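Local coordinates for protein LigF (Sphingobium sp. SYK-6, PDB 4XT0) that cleaves beta-aryl ether bonds of lignin stereospecifically, as a glutathione-dependent beta-etherase of the glutathione S-transferase superfamily, at the interface of chains A and B. Coordinates in Å, arbitrary orientation; residue numbers count along the deposited sequence, not the author numbering. Chains: chain A/B, Protein LigF.

The interface of chains A and B. Residues chain A 76, 79-80; chain B 93-94, 97.
A:Tyr76 turns the edge of its ring toward the start of helix 93-121 in chain B, while A:Val80, one turn further along helix 70-80, meets the ring of B:Pro93. In the glutathione S-transferase fold this pairs the last helix of the thioredoxin-like N-terminal domain with the first long helix of the partner's all-helical domain. The patch hides 165 Å² and recurs with the chains exchanged about the two-fold axis; the arrangement resembles the usual GST dimer, though the structure alone does not prove that it forms in solution.

The tyrosine rim follows the B:Pro93–B:Phe94 peptide. Its CD1 comes 3.5 Å from the carbonyl O of B:Pro93, and CE1 lies 3.8 Å from the backbone N of B:Phe94; that N and the proline carbonyl carbon sit at the ring edge, in its plane. The contact is van der Waals in kind. Further down the helix, the methyl CB of B:Ala97 approaches CD1 of A:Tyr76 at 4.1 Å.

Beside this, methyl CG2 of A:Val80 packs 3.6 Å from CB of B:Pro93, the two side chains crossing at about a right angle. With CG1 anti to the backbone N (chi1 174°), CG2 stands beside that N and serves both neighbours: it also covers one face of the A:Tyr76 ring, 3.5 Å above the plane and toward the rim, which probably limits how the ring can turn.

A:Asp79 adds a polar link through water. Its carboxylate OD2 lies 2.5 Å from water 1, which in turn lies 2.9 Å from the O of B:Pro93, the carbonyl that A:Tyr76 CD1 also approaches.

Behind the ring edge, A:Tyr76 has CG anti to its backbone N (chi1 176°), which carries the ring out toward chain B. An alanine here would probably open a gap against the B:Pro93–B:Phe94 peptide and free the CG2 methyl of A:Val80 from the ring it rests on.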
ATOM      1  N   TYR A  76      -5.476 -10.115  -9.598  1.00 13.97           N
ATOM      2  CA  TYR A  76      -6.595 -11.031  -9.805  1.00 16.53           C
ATOM      3  C   TYR A  76      -6.664 -11.518 -11.250  1.00 14.97           C
ATOM      4  O   TYR A  76      -6.888 -12.698 -11.500  1.00 14.33           O
ATOM      5  CB  TYR A  76      -7.924 -10.356  -9.415  1.00 12.67           C
ATOM      6  CG  TYR A  76      -9.158 -11.210  -9.702  1.00 13.29           C
ATOM      7  CD1 TYR A  76      -9.543 -12.217  -8.828  1.00 12.25           C
ATOM      8  CD2 TYR A  76      -9.947 -10.982 -10.834  1.00 13.35           C
ATOM      9  CE1 TYR A  76     -10.687 -13.001  -9.066  1.00 14.94           C
ATOM     10  CE2 TYR A  76     -11.093 -11.757 -11.093  1.00 13.17           C
ATOM     11  CZ  TYR A  76     -11.457 -12.758 -10.198  1.00 20.52           C
ATOM     12  OH  TYR A  76     -12.578 -13.533 -10.425  1.00 17.66           O
ATOM     13  N   ASP A  79      -3.995 -13.962 -11.761  1.00 11.84           N
ATOM     14  CA  ASP A  79      -4.292 -15.199 -11.013  1.00 15.37           C
ATOM     15  C   ASP A  79      -5.285 -16.072 -11.795  1.00 15.72           C
ATOM     16  O   ASP A  79      -5.178 -17.304 -11.815  1.00 15.03           O
ATOM     17  CB  ASP A  79      -4.889 -14.885  -9.629  1.00 16.38           C
ATOM     18  CG  ASP A  79      -3.829 -14.487  -8.582  1.00 21.74           C
ATOM     19  OD1 ASP A  79      -2.619 -14.739  -8.797  1.00 17.19           O
ATOM     20  OD2 ASP A  79      -4.223 -13.931  -7.528  1.00 14.41           O
ATOM     21  N   VAL A  80      -6.262 -15.426 -12.424  1.00 13.55           N
ATOM     22  CA  VAL A  80      -7.371 -16.138 -13.066  1.00 12.47           C
ATOM     23  C   VAL A  80      -7.112 -16.450 -14.550  1.00 17.89           C
ATOM     24  O   VAL A  80      -7.512 -17.503 -15.065  1.00 17.89           O
ATOM     25  CB  VAL A  80      -8.675 -15.316 -12.927  1.00 18.66           C
ATOM     26  CG1 VAL A  80      -9.812 -15.951 -13.715  1.00 17.53           C
ATOM     27  CG2 VAL A  80      -9.062 -15.179 -11.422  1.00 16.48           C
TER
ATOM     28  N   PRO B  93      -9.085 -17.588  -6.201  1.00 17.13           N
ATOM     29  CA  PRO B  93      -8.536 -16.251  -6.511  1.00 12.87           C
ATOM     30  C   PRO B  93      -9.400 -15.064  -6.087  1.00 12.45           C
ATOM     31  O   PRO B  93      -8.848 -13.983  -5.834  1.00 14.38           O
ATOM     32  CB  PRO B  93      -8.379 -16.267  -8.044  1.00 16.80           C
ATOM     33  CG  PRO B  93      -9.158 -17.430  -8.522  1.00 27.01           C
ATOM     34  CD  PRO B  93      -9.272 -18.420  -7.402  1.00 19.33           C
ATOM     35  N   PHE B  94     -10.719 -15.224  -6.038  1.00 14.58           N
ATOM     36  CA  PHE B  94     -11.557 -14.132  -5.561  1.00 16.77           C
ATOM     37  C   PHE B  94     -11.306 -13.882  -4.064  1.00 16.53           C
ATOM     38  O   PHE B  94     -11.249 -12.729  -3.616  1.00 15.03           O
ATOM     39  CB  PHE B  94     -13.039 -14.415  -5.813  1.00 20.09           C
ATOM     40  CG  PHE B  94     -13.956 -13.358  -5.243  1.00 25.49           C
ATOM     41  CD1 PHE B  94     -14.017 -12.091  -5.814  1.00 18.67           C
ATOM     42  CD2 PHE B  94     -14.772 -13.632  -4.150  1.00 23.88           C
ATOM     43  CE1 PHE B  94     -14.864 -11.105  -5.292  1.00 26.37           C
ATOM     44  CE2 PHE B  94     -15.627 -12.654  -3.626  1.00 31.05           C
ATOM     45  CZ  PHE B  94     -15.669 -11.388  -4.201  1.00 26.39           C
ATOM     46  N   ALA B  97      -7.950 -12.265  -3.636  1.00 12.74           N
ATOM     47  CA  ALA B  97      -8.099 -10.825  -3.890  1.00 11.00           C
ATOM     48  C   ALA B  97      -8.592 -10.082  -2.647  1.00 11.88           C
ATOM     49  O   ALA B  97      -8.076  -9.022  -2.280  1.00 14.57           O
ATOM     50  CB  ALA B  97      -9.061 -10.573  -5.073  1.00 12.07           C
TER
HETATM   51  O   HOH W   1      -6.434 -12.824  -6.911  1.00 10.06           O